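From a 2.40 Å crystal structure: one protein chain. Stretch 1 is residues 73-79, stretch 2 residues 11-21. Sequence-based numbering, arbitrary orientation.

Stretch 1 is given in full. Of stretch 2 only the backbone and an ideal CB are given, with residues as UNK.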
# COMPACT_ATOMS: atom_id res chain seq x y z
N ALA A 73 -11.19 3.11 6.66
CA ALA A 73 -10.89 3.69 5.34
C ALA A 73 -9.44 4.11 5.31
O ALA A 73 -9.11 5.20 5.78
CB ALA A 73 -11.74 4.87 5.07
N TYR A 74 -8.57 3.25 4.80
CA TYR A 74 -7.15 3.61 4.65
C TYR A 74 -6.74 3.14 3.26
O TYR A 74 -7.48 2.44 2.58
CB TYR A 74 -6.26 2.95 5.73
CG TYR A 74 -6.31 1.40 5.67
CD1 TYR A 74 -5.58 0.71 4.70
CD2 TYR A 74 -7.13 0.66 6.54
CE1 TYR A 74 -5.62 -0.67 4.60
CE2 TYR A 74 -7.18 -0.74 6.44
CZ TYR A 74 -6.42 -1.40 5.44
OH TYR A 74 -6.47 -2.77 5.25
N SER A 75 -5.55 3.54 2.85
CA SER A 75 -4.93 3.00 1.66
C SER A 75 -3.48 2.60 1.97
O SER A 75 -2.85 3.09 2.91
CB SER A 75 -4.96 4.03 0.56
OG SER A 75 -4.31 5.17 0.98
N LEU A 76 -2.97 1.67 1.18
CA LEU A 76 -1.60 1.27 1.27
C LEU A 76 -0.87 1.85 0.08
O LEU A 76 -1.34 1.78 -1.05
CB LEU A 76 -1.49 -0.25 1.25
CG LEU A 76 -2.20 -1.03 2.36
CD1 LEU A 76 -2.16 -2.57 2.05
CD2 LEU A 76 -1.55 -0.72 3.69
N VAL A 77 0.31 2.40 0.33
CA VAL A 77 1.18 2.91 -0.73
C VAL A 77 2.47 2.05 -0.81
O VAL A 77 3.10 1.77 0.19
CB VAL A 77 1.48 4.42 -0.46
CG1 VAL A 77 2.48 4.99 -1.39
CG2 VAL A 77 0.19 5.23 -0.50
N GLY A 78 2.84 1.57 -1.99
CA GLY A 78 4.06 0.77 -2.09
C GLY A 78 4.97 1.54 -3.03
O GLY A 78 4.60 1.79 -4.18
N VAL A 79 6.14 1.97 -2.57
CA VAL A 79 7.01 2.72 -3.49
C VAL A 79 8.44 2.27 -3.36
O VAL A 79 8.85 1.71 -2.32
CB VAL A 79 6.89 4.26 -3.29
CG1 VAL A 79 5.44 4.69 -3.55
CG2 VAL A 79 7.43 4.72 -1.88
N UNK A 11 5.06 -8.48 -7.89
CA UNK A 11 5.18 -9.12 -6.58
C UNK A 11 4.81 -8.15 -5.46
O UNK A 11 4.20 -8.55 -4.49
CB UNK A 11 6.60 -9.65 -6.37
N UNK A 12 5.21 -6.89 -5.59
CA UNK A 12 4.83 -5.84 -4.62
C UNK A 12 3.30 -5.77 -4.56
O UNK A 12 2.69 -5.67 -3.48
CB UNK A 12 5.42 -4.48 -5.01
N UNK A 13 2.65 -5.87 -5.72
CA UNK A 13 1.22 -5.75 -5.72
C UNK A 13 0.66 -6.89 -4.86
O UNK A 13 -0.12 -6.65 -3.91
CB UNK A 13 0.66 -5.78 -7.14
N UNK A 14 1.10 -8.11 -5.15
CA UNK A 14 0.69 -9.32 -4.46
C UNK A 14 1.04 -9.32 -2.97
O UNK A 14 0.30 -9.85 -2.16
CB UNK A 14 1.33 -10.53 -5.14
N UNK A 15 2.15 -8.70 -2.59
CA UNK A 15 2.49 -8.61 -1.17
C UNK A 15 1.50 -7.67 -0.50
O UNK A 15 1.08 -7.89 0.64
CB UNK A 15 3.93 -8.13 -0.97
N UNK A 16 1.13 -6.61 -1.21
CA UNK A 16 0.31 -5.56 -0.58
C UNK A 16 -1.07 -6.09 -0.40
O UNK A 16 -1.65 -5.81 0.62
CB UNK A 16 0.29 -4.27 -1.41
N UNK A 17 -1.55 -6.88 -1.36
CA UNK A 17 -2.84 -7.58 -1.19
C UNK A 17 -2.83 -8.45 0.06
O UNK A 17 -3.75 -8.41 0.83
CB UNK A 17 -3.15 -8.44 -2.42
N UNK A 18 -1.77 -9.23 0.23
CA UNK A 18 -1.54 -10.03 1.44
C UNK A 18 -1.59 -9.22 2.73
O UNK A 18 -2.25 -9.59 3.66
CB UNK A 18 -0.18 -10.73 1.34
N UNK A 19 -0.86 -8.11 2.76
CA UNK A 19 -0.90 -7.15 3.88
C UNK A 19 -2.30 -6.56 4.11
O UNK A 19 -2.78 -6.50 5.25
CB UNK A 19 0.09 -6.01 3.62
N UNK A 20 -2.96 -6.13 3.04
CA UNK A 20 -4.35 -5.66 3.10
C UNK A 20 -5.30 -6.72 3.72
O UNK A 20 -6.16 -6.42 4.58
CB UNK A 20 -4.83 -5.29 1.69
N UNK A 21 -5.17 -7.97 3.30
CA UNK A 21 -6.10 -8.99 3.76
C UNK A 21 -5.93 -9.30 5.25
O UNK A 21 -6.91 -9.51 5.96
CB UNK A 21 -5.92 -10.27 2.94

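Stretch 2 has helical phi/psi values throughout, and its axis runs at 152° to that of the strand in stretch 1, close to antiparallel, with a closest approach of 9.6 Å. Low positions on the helix therefore lie near the late part of the strand and high positions near its beginning. The strand presents alternate residues: Leu76 points its CB toward the helix, while Ser75 and Val77 point away.

Position 11 is out of reach of stretch 1, so the strand sets no preference; it is Gln11, which makes no contact with stretch 1.

At position 12, CA-to-CB points toward the strand, and its CA lies 7.1 Å from the CA of Gly78. No atom of stretch 1 comes within 5.5 Å of the ideal CB, so a small residue would not reach stretch 1. Leucine, isoleucine or methionine would suit. The deposited residue is Leu12, with chi1 t and chi2 p; its CD2 comes to 3.9 Å from Gly78 O.

Positions 13, 14 and 15 are out of reach, and many side chains would be compatible with the strand. They are Tyr13, Thr14 and Glu15.

At position 16 CA-to-CB points toward the strand, the CA of position 16 is 7.3 Å from the CA of Leu76, and the ideal CB is 4.6 Å from Leu76 CD1. Beyond Leu76, Gly78 offers a stretch of backbone without a side chain, so an apolar residue is favoured; leucine could meet Leu76, and the longer, unbranched methionine could also reach the backbone at Gly78. Met16 takes the m, t, p conformation. Its CE packs 3.6 Å from Leu76 CB and reaches 3.4 Å from Gly78 N, resting against the strand backbone where Gly78 has no side chain. The fit depends on the glycine: an ideal CB on Gly78 would lie 2.5 Å from Met16 SD, a clash, and 3.1 Å from Leu12 CD2, which is tight.

Position 17 points away and is open to many residues as far as stretch 1 is concerned; it is Val17. Position 18 is out of reach and its phi/psi of -54/-50 is ordinary helix, so stretch 1 does not call for glycine and many residues would be compatible with it; it is Gly18. An ideal CB there would touch nothing of stretch 1.

Position 19 points sideways, with its ideal CB 4.4 Å from Leu76 CD1. An apolar residue such as valine, isoleucine or leucine could cover the flank of that methyl. Ile19 does so, with CG2 4.2 Å from Leu76 CD1.

Position 20 also points sideways, but its ideal CB is 3.8 Å from Leu76 CD1 and 4.7 Å from Tyr74 OH. A hydroxyl at that range invites a short polar side chain; asparagine, aspartate or serine would be candidates, although the last might fall short. Asn20, with chi1 at -143°, between wells, brings its end nearer the strand than its CB direction suggests. Tyr74 OH donates a hydrogen bond to Asn20 OD1 at 2.7 Å, with the acceptor at the ring edge, near its plane. Asn20 CB also lies 3.9 Å from Leu76 CD1.

Position 21 points away, leaving the choice free; it is Asn21.

Stretch 2, residues 11-21: QLYTEMVGINN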
# COMPACT_ATOMS: atom_id res chain seq x y z
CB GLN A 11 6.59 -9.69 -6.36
CG GLN A 11 7.06 -10.56 -7.51
CD GLN A 11 8.42 -11.18 -7.25
OE1 GLN A 11 8.75 -11.53 -6.11
NE2 GLN A 11 9.20 -11.33 -8.31
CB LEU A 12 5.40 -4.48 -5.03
CG LEU A 12 5.04 -3.26 -4.18
CD1 LEU A 12 5.59 -3.43 -2.75
CD2 LEU A 12 5.51 -1.96 -4.82
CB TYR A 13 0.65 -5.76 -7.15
CG TYR A 13 -0.86 -5.70 -7.10
CD1 TYR A 13 -1.52 -4.48 -7.07
CD2 TYR A 13 -1.63 -6.87 -6.99
CE1 TYR A 13 -2.89 -4.43 -6.97
CE2 TYR A 13 -2.97 -6.81 -6.87
CZ TYR A 13 -3.61 -5.60 -6.86
OH TYR A 13 -4.99 -5.55 -6.77
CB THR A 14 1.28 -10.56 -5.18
OG1 THR A 14 0.76 -10.57 -6.50
CG2 THR A 14 0.89 -11.89 -4.49
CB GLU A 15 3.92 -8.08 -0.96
CG GLU A 15 4.99 -9.07 -1.38
CD GLU A 15 5.41 -10.02 -0.29
OE1 GLU A 15 4.86 -9.97 0.81
OE2 GLU A 15 6.31 -10.81 -0.51
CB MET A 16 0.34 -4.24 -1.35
CG MET A 16 1.70 -3.59 -1.23
SD MET A 16 1.85 -2.14 -2.23
CE MET A 16 0.56 -0.97 -1.62
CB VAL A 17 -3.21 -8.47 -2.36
CG1 VAL A 17 -4.48 -9.23 -2.01
CG2 VAL A 17 -3.43 -7.66 -3.58
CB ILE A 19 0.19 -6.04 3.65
CG1 ILE A 19 1.59 -6.68 3.61
CG2 ILE A 19 0.12 -4.93 4.71
CD1 ILE A 19 2.68 -5.75 3.06
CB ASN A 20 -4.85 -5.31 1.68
CG ASN A 20 -5.76 -4.09 1.63
OD1 ASN A 20 -5.95 -3.40 2.63
ND2 ASN A 20 -6.29 -3.78 0.45
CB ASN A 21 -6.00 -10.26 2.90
CG ASN A 21 -6.64 -10.09 1.57
OD1 ASN A 21 -7.47 -9.21 1.41
ND2 ASN A 21 -6.29 -10.95 0.61
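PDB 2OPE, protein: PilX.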